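PDB 4OIF: beta-galactosidase from Geobacillus stearothermophilus, which hydrolyses terminal non-reducing beta-D-galactose residues from beta-D-galactosides as an intracellular GH42 glycoside hydrolase that assembles into a homotrimer. Local coordinates for the interface of chains A and B. Residues are numbered along the deposited sequence; one frame, centred on the assembly and turned at random. Chains: chain A/B, Beta-galactosidase.

Contact 1: the interface of chains A and B. Residues chain A 111, 207, 210, 212-214; chain B 115-116.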
loop_
_atom_site.group_PDB
_atom_site.type_symbol
_atom_site.label_atom_id
_atom_site.label_comp_id
_atom_site.label_asym_id
_atom_site.label_seq_id
_atom_site.Cartn_x
_atom_site.Cartn_y
_atom_site.Cartn_z
ATOM N N ARG A 111 -3.343 -19.575 6.595
ATOM C CA ARG A 111 -3.940 -20.586 7.467
ATOM C C ARG A 111 -5.065 -20.050 8.387
ATOM O O ARG A 111 -5.406 -20.665 9.398
ATOM C CB ARG A 111 -2.848 -21.279 8.291
ATOM C CG ARG A 111 -1.685 -21.849 7.444
ATOM C CD ARG A 111 -2.193 -22.623 6.228
ATOM N NE ARG A 111 -1.257 -23.650 5.782
ATOM C CZ ARG A 111 -0.578 -23.603 4.637
ATOM N NH1 ARG A 111 -0.734 -22.570 3.805
ATOM N NH2 ARG A 111 0.250 -24.597 4.320
ATOM N N GLU A 207 3.723 -29.028 2.771
ATOM C CA GLU A 207 2.453 -28.321 2.860
ATOM C C GLU A 207 2.383 -27.267 1.761
ATOM O O GLU A 207 3.397 -26.931 1.150
ATOM C CB GLU A 207 2.252 -27.696 4.257
ATOM C CG GLU A 207 3.530 -27.283 4.997
ATOM C CD GLU A 207 3.343 -27.175 6.520
ATOM O OE1 GLU A 207 4.130 -26.461 7.180
ATOM O OE2 GLU A 207 2.417 -27.817 7.059
ATOM N N SER A 210 2.873 -20.623 1.663
ATOM C CA SER A 210 2.232 -19.711 2.588
ATOM C C SER A 210 3.072 -18.490 2.895
ATOM O O SER A 210 4.294 -18.582 3.023
ATOM C CB SER A 210 1.900 -20.423 3.894
ATOM O OG SER A 210 1.314 -19.512 4.800
ATOM N N ILE A 212 3.253 -17.182 5.613
ATOM C CA ILE A 212 3.837 -17.380 6.941
ATOM C C ILE A 212 4.565 -18.712 7.033
ATOM O O ILE A 212 4.911 -19.163 8.134
ATOM C CB ILE A 212 2.787 -17.321 8.076
ATOM C CG1 ILE A 212 1.750 -18.435 7.915
ATOM C CG2 ILE A 212 2.140 -15.949 8.145
ATOM C CD1 ILE A 212 1.032 -18.803 9.228
ATOM N N GLY A 213 4.802 -19.325 5.875
ATOM C CA GLY A 213 5.527 -20.576 5.798
ATOM C C GLY A 213 6.556 -20.594 4.673
ATOM O O GLY A 213 7.589 -19.930 4.724
ATOM N N GLU A 214 6.272 -21.383 3.646
ATOM C CA GLU A 214 7.183 -21.553 2.533
ATOM C C GLU A 214 6.624 -20.880 1.284
ATOM O O GLU A 214 5.565 -21.256 0.807
ATOM C CB GLU A 214 7.417 -23.037 2.264
ATOM C CG GLU A 214 8.444 -23.296 1.188
ATOM C CD GLU A 214 9.781 -22.668 1.531
ATOM O OE1 GLU A 214 10.040 -21.517 1.087
ATOM O OE2 GLU A 214 10.559 -23.322 2.264
ATOM N N LEU B 115 4.841 -21.372 9.938
ATOM C CA LEU B 115 5.154 -22.735 9.513
ATOM C C LEU B 115 6.602 -22.815 9.041
ATOM O O LEU B 115 7.274 -21.794 8.861
ATOM C CB LEU B 115 4.234 -23.192 8.378
ATOM C CG LEU B 115 2.766 -22.775 8.423
ATOM C CD1 LEU B 115 2.021 -23.399 7.264
ATOM C CD2 LEU B 115 2.131 -23.158 9.735
ATOM N N HIS B 116 7.068 -24.036 8.816
ATOM C CA HIS B 116 8.354 -24.267 8.185
ATOM C C HIS B 116 8.464 -23.564 6.828
ATOM O O HIS B 116 7.488 -23.480 6.080
ATOM C CB HIS B 116 8.588 -25.766 8.001
ATOM C CG HIS B 116 9.913 -26.077 7.391
ATOM N ND1 HIS B 116 11.101 -25.922 8.077
ATOM C CD2 HIS B 116 10.246 -26.493 6.149
ATOM C CE1 HIS B 116 12.105 -26.243 7.285
ATOM N NE2 HIS B 116 11.615 -26.591 6.109
HETATM O O HOH W 1 5.428 -24.718 5.397
HETATM O O HOH W 2 5.383 -26.130 9.466
#
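B:Leu115 sets its isobutyl group against the guanidinium of A:Arg111 and alongside the carboxylate of A:Glu207, and the residue as a whole hides 99 Å² against chain A. Its methyl CD1 lies over one face of the guanidinium, 3.3 Å above the plane and displaced toward the rim, with NE and NH2 of A:Arg111 each 3.6 Å from CD1. With the chain bent at chi2 (-46°), the guanidinium presents a face near its rim to the leucine; the CB of A:Glu207 sits at the edge of the same group. OE1 of A:Glu207 comes to 3.5 Å from CB of B:Leu115, and CA of A:Gly213 packs against that CB from another direction. The polar rim begins at the leucine backbone, where N of B:Leu115 donates to the carbonyl O of A:Ile212 over 2.9 Å. On chain A, the hydroxyl OG of A:Ser210 accepts from N of A:Ile212 and probably steadies the peptide that offers this acceptor. Farther out, OE1 of A:Glu207 meets two waters: water 2 passes on to N of B:His116 at 2.8 Å in a nearly straight bond (173° at H), and water 1 to the O of B:His116. The carboxylate is thus linked to both polar backbone atoms of that residue. All these residues lie in loops; the stretch 210-214 precedes the long helix 218-246, and the site belongs to the trimer interface.

Contact 2: the interface of chains A and B. Residues chain A 199-201, 205; chain B 60, 95-96, 99.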
loop_
_atom_site.group_PDB
_atom_site.type_symbol
_atom_site.label_atom_id
_atom_site.label_comp_id
_atom_site.label_asym_id
_atom_site.label_seq_id
_atom_site.Cartn_x
_atom_site.Cartn_y
_atom_site.Cartn_z
ATOM N N THR A 199 15.126 -29.754 1.592
ATOM C CA THR A 199 14.888 -31.137 1.192
ATOM C C THR A 199 13.876 -31.842 2.098
ATOM O O THR A 199 14.002 -31.840 3.328
ATOM C CB THR A 199 16.188 -31.958 1.186
ATOM O OG1 THR A 199 17.190 -31.275 0.418
ATOM C CG2 THR A 199 15.941 -33.348 0.600
ATOM N N TYR A 200 12.864 -32.437 1.479
ATOM C CA TYR A 200 11.822 -33.115 2.238
ATOM C C TYR A 200 12.191 -34.569 2.443
ATOM O O TYR A 200 12.583 -35.249 1.499
ATOM C CB TYR A 200 10.476 -33.010 1.522
ATOM C CG TYR A 200 9.963 -31.601 1.365
ATOM C CD1 TYR A 200 9.435 -30.899 2.451
ATOM C CD2 TYR A 200 10.003 -30.962 0.131
ATOM C CE1 TYR A 200 8.949 -29.599 2.309
ATOM C CE2 TYR A 200 9.519 -29.668 -0.020
ATOM C CZ TYR A 200 8.992 -28.995 1.069
ATOM O OH TYR A 200 8.520 -27.710 0.914
ATOM N N THR A 201 12.057 -35.058 3.669
ATOM C CA THR A 201 12.411 -36.442 3.955
ATOM C C THR A 201 11.187 -37.284 4.312
ATOM O O THR A 201 11.306 -38.468 4.611
ATOM C CB THR A 201 13.466 -36.528 5.082
ATOM O OG1 THR A 201 13.127 -35.626 6.144
ATOM C CG2 THR A 201 14.837 -36.160 4.538
ATOM N N GLN A 205 5.744 -33.756 5.470
ATOM C CA GLN A 205 6.363 -32.452 5.691
ATOM C C GLN A 205 5.896 -31.432 4.670
ATOM O O GLN A 205 5.856 -30.246 4.951
ATOM C CB GLN A 205 7.887 -32.554 5.653
ATOM C CG GLN A 205 8.506 -33.258 6.851
ATOM C CD GLN A 205 9.857 -33.839 6.515
ATOM O OE1 GLN A 205 10.368 -33.639 5.412
ATOM N NE2 GLN A 205 10.442 -34.572 7.453
ATOM N N PRO B 60 20.516 -35.671 7.133
ATOM C CA PRO B 60 19.246 -35.867 6.411
ATOM C C PRO B 60 18.126 -36.400 7.296
ATOM O O PRO B 60 16.942 -36.208 6.989
ATOM C CB PRO B 60 19.602 -36.891 5.334
ATOM C CG PRO B 60 20.899 -37.515 5.789
ATOM C CD PRO B 60 21.614 -36.477 6.574
ATOM N N ALA B 95 13.601 -29.639 7.324
ATOM C CA ALA B 95 12.168 -29.835 7.512
ATOM C C ALA B 95 11.871 -30.777 8.693
ATOM O O ALA B 95 10.978 -30.488 9.501
ATOM C CB ALA B 95 11.534 -30.368 6.226
ATOM N N TRP B 96 12.632 -31.872 8.812
ATOM C CA TRP B 96 12.365 -32.855 9.857
ATOM C C TRP B 96 12.462 -32.200 11.211
ATOM O O TRP B 96 11.742 -32.570 12.140
ATOM C CB TRP B 96 13.302 -34.087 9.776
ATOM C CG TRP B 96 14.818 -33.883 9.911
ATOM C CD1 TRP B 96 15.749 -33.944 8.901
ATOM C CD2 TRP B 96 15.565 -33.648 11.122
ATOM N NE1 TRP B 96 17.014 -33.745 9.404
ATOM C CE2 TRP B 96 16.929 -33.561 10.764
ATOM C CE3 TRP B 96 15.211 -33.488 12.469
ATOM C CZ2 TRP B 96 17.935 -33.311 11.704
ATOM C CZ3 TRP B 96 16.209 -33.240 13.398
ATOM C CH2 TRP B 96 17.553 -33.150 13.015
ATOM N N GLN B 99 9.359 -30.090 11.895
ATOM C CA GLN B 99 8.248 -30.995 12.133
ATOM C C GLN B 99 8.321 -31.603 13.546
ATOM O O GLN B 99 7.324 -31.653 14.264
ATOM C CB GLN B 99 8.223 -32.092 11.067
ATOM C CG GLN B 99 6.922 -32.881 11.027
ATOM C CD GLN B 99 6.982 -34.065 10.067
ATOM O OE1 GLN B 99 7.984 -34.781 10.010
ATOM N NE2 GLN B 99 5.917 -34.262 9.295
HETATM O O HOH W 3 15.039 -30.051 5.065
HETATM O O HOH W 4 14.058 -33.104 6.151
#
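A:Gln205 lays its side chain against B:Ala95, B:Trp96 and B:Gln99 at the start of helix 95-100. From CB the chain runs with CG anti to the carbonyl carbon (chi1 -71°) and stays extended, bringing CG to 3.6 Å from the amide carbon CD of B:Gln99. The two glutamine side chains cross at about a right angle, their amide planes 66° apart, and meet by packing, NE2 of A:Gln205 lying 3.6 Å from OE1 of B:Gln99. Next along, CD of A:Gln205 rests near the methyl CB of B:Ala95, and OE1 lies 3.6 Å from that methyl. At the tip, NE2 reaches 3.5 Å from CA of B:Trp96. The amide's polar atoms are engaged within chain A: OE1 accepts from N of A:Thr201 at 2.8 Å, and NE2 donates in the amide plane to the hydroxyl OG1 of A:Thr201 at 3.2 Å, which fixes the amide's facing. An alanine here would probably leave the N and OG1 of A:Thr201 without their amide mates and open a gap beside B:Ala95 and B:Gln99. The methyl CG2 of A:Thr201 faces the O of B:Pro60. Water links the chains: water 3, 2.7 Å from N of B:Ala95, also meets the O of A:Thr199, and water 4 lies between OG1 of A:Thr201 and N of B:Trp96. Loop 199-201 and the 3-10 helix 203-205 of chain A thus face the N-terminal end of helix 95-100 in chain B's beta-galactosidase domain.

Contact 3: the interface of chains A and B. Residues chain A 218, 428, 477, 506, 510; chain B 366-368, 371-372.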
loop_
_atom_site.group_PDB
_atom_site.type_symbol
_atom_site.label_atom_id
_atom_site.label_comp_id
_atom_site.label_asym_id
_atom_site.label_seq_id
_atom_site.Cartn_x
_atom_site.Cartn_y
_atom_site.Cartn_z
ATOM N N HIS A 218 9.883 -22.341 -5.942
ATOM C CA HIS A 218 9.103 -22.113 -7.149
ATOM C C HIS A 218 8.308 -23.344 -7.570
ATOM O O HIS A 218 7.153 -23.234 -7.964
ATOM C CB HIS A 218 10.010 -21.677 -8.305
ATOM C CG HIS A 218 10.681 -20.351 -8.095
ATOM N ND1 HIS A 218 9.978 -19.187 -7.861
ATOM C CD2 HIS A 218 11.991 -20.002 -8.110
ATOM C CE1 HIS A 218 10.828 -18.181 -7.729
ATOM N NE2 HIS A 218 12.056 -18.650 -7.868
ATOM N N ALA A 428 8.864 -15.998 -10.714
ATOM C CA ALA A 428 10.325 -16.016 -10.797
ATOM C C ALA A 428 10.986 -14.785 -10.173
ATOM O O ALA A 428 10.506 -13.665 -10.310
ATOM C CB ALA A 428 10.762 -16.172 -12.259
ATOM N N TYR A 477 9.048 -18.433 -21.618
ATOM C CA TYR A 477 10.055 -18.662 -20.584
ATOM C C TYR A 477 10.095 -20.115 -20.137
ATOM O O TYR A 477 11.145 -20.738 -20.132
ATOM C CB TYR A 477 9.767 -17.715 -19.417
ATOM C CG TYR A 477 10.324 -18.074 -18.057
ATOM C CD1 TYR A 477 11.608 -17.689 -17.682
ATOM C CD2 TYR A 477 9.536 -18.735 -17.114
ATOM C CE1 TYR A 477 12.112 -17.991 -16.423
ATOM C CE2 TYR A 477 10.028 -19.035 -15.852
ATOM C CZ TYR A 477 11.318 -18.662 -15.515
ATOM O OH TYR A 477 11.822 -18.971 -14.269
ATOM N N VAL A 506 13.559 -22.311 -19.147
ATOM C CA VAL A 506 13.187 -23.103 -17.994
ATOM C C VAL A 506 12.271 -24.243 -18.431
ATOM O O VAL A 506 11.494 -24.075 -19.377
ATOM C CB VAL A 506 12.521 -22.161 -16.951
ATOM C CG1 VAL A 506 11.097 -22.575 -16.604
ATOM C CG2 VAL A 506 13.399 -22.021 -15.734
ATOM N N ASP A 510 10.107 -25.385 -13.752
ATOM C CA ASP A 510 10.841 -24.142 -13.527
ATOM C C ASP A 510 12.314 -24.449 -13.181
ATOM O O ASP A 510 12.965 -23.760 -12.396
ATOM C CB ASP A 510 10.172 -23.285 -12.442
ATOM C CG ASP A 510 10.657 -21.827 -12.463
ATOM O OD1 ASP A 510 10.700 -21.212 -13.554
ATOM O OD2 ASP A 510 11.029 -21.306 -11.388
ATOM N N ARG B 366 20.191 -24.398 -9.925
ATOM C CA ARG B 366 19.404 -24.707 -11.110
ATOM C C ARG B 366 17.930 -24.355 -10.914
ATOM O O ARG B 366 17.225 -24.001 -11.865
ATOM C CB ARG B 366 19.551 -26.176 -11.494
ATOM C CG ARG B 366 18.797 -26.507 -12.761
ATOM C CD ARG B 366 18.928 -27.950 -13.139
ATOM N NE ARG B 366 18.293 -28.193 -14.426
ATOM C CZ ARG B 366 18.224 -29.383 -15.004
ATOM N NH1 ARG B 366 18.761 -30.432 -14.402
ATOM N NH2 ARG B 366 17.621 -29.520 -16.180
ATOM N N GLY B 367 17.464 -24.450 -9.675
ATOM C CA GLY B 367 16.093 -24.089 -9.374
ATOM C C GLY B 367 15.962 -23.313 -8.082
ATOM O O GLY B 367 16.974 -22.963 -7.443
ATOM N N SER B 368 14.705 -23.035 -7.732
ATOM C CA SER B 368 14.326 -22.384 -6.480
ATOM C C SER B 368 14.656 -20.872 -6.504
ATOM O O SER B 368 15.054 -20.311 -7.541
ATOM C CB SER B 368 14.997 -23.082 -5.285
ATOM O OG SER B 368 14.181 -22.970 -4.134
ATOM N N LYS B 371 17.759 -19.057 -8.388
ATOM C CA LYS B 371 18.294 -19.612 -9.630
ATOM C C LYS B 371 18.732 -18.540 -10.651
ATOM O O LYS B 371 19.555 -18.828 -11.525
ATOM C CB LYS B 371 17.272 -20.563 -10.279
ATOM C CG LYS B 371 16.070 -19.902 -10.962
ATOM C CD LYS B 371 15.050 -20.978 -11.367
ATOM C CE LYS B 371 14.004 -20.459 -12.368
ATOM N NZ LYS B 371 12.964 -19.572 -11.773
ATOM N N PHE B 372 18.211 -17.315 -10.549
ATOM C CA PHE B 372 18.665 -16.246 -11.446
ATOM C C PHE B 372 19.512 -15.190 -10.731
ATOM O O PHE B 372 19.805 -14.131 -11.297
ATOM C CB PHE B 372 17.473 -15.591 -12.150
ATOM C CG PHE B 372 16.743 -16.524 -13.068
ATOM C CD1 PHE B 372 17.430 -17.519 -13.742
ATOM C CD2 PHE B 372 15.377 -16.430 -13.243
ATOM C CE1 PHE B 372 16.768 -18.406 -14.582
ATOM C CE2 PHE B 372 14.705 -17.313 -14.087
ATOM C CZ PHE B 372 15.405 -18.299 -14.759
HETATM O O HOH W 5 12.728 -23.240 -9.804
#
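B:Lys371 and B:Phe372 lie in a loop of chain B that meets A:Tyr477 and A:Asp510, the latter with a positive phi (55°). B:Lys371 runs out nearly straight and bends at its end (chi4 -75°), which turns the ammonium NZ onto two oxygens of chain A. It forms a salt bridge and hydrogen bond of 2.6 Å with the carboxylate OD2 of A:Asp510, met on the syn side but 29° out of the carboxylate plane, and donates to the phenol OH of A:Tyr477 at 2.8 Å. That OH in turn donates to OD1 of A:Asp510, which accepts with its syn lone pair, closing a triangle that holds the carboxylate in place; the nearby lysine charge would probably polarise the phenol. B:Phe372 and A:Tyr477 meet edge to edge, CE2 of B:Phe372 lying 3.6 Å from CE1 of A:Tyr477. One face of the phenylalanine ring is covered by CG of B:Lys371, over its centre, and CG2 of A:Val506 packs against the lysine CE. Water 5, 2.9 Å from N of B:Ser368, meets both the O and the OD2 of A:Asp510. In chain A, trimerisation-domain loops carry A:Tyr477, A:Val506 and A:Asp510, beside A:His218 at the start of helix 218-246; they face a chain B loop of the beta-galactosidase domain.

The three contacts belong to one interface of the homotrimer. By the centres of their C-alpha atoms, contacts 1 and 2 lie about 14 Å apart, and contact 3 is about 20 Å from contact 1 and 22 Å from contact 2. No residue is shared, but apart from A:Arg111 and the trimerisation-domain residues of contact 3, chain A supplies a nearly continuous run: 199-205 for contact 2, 207-214 for contact 1, and 218 for contact 3. All centres lie 25 to 35 Å from A:Glu158, chain A's predicted proton donor; in chain B, the contact 1 loop leads to predicted substrate-binding Arg119, making a link to that active site possible.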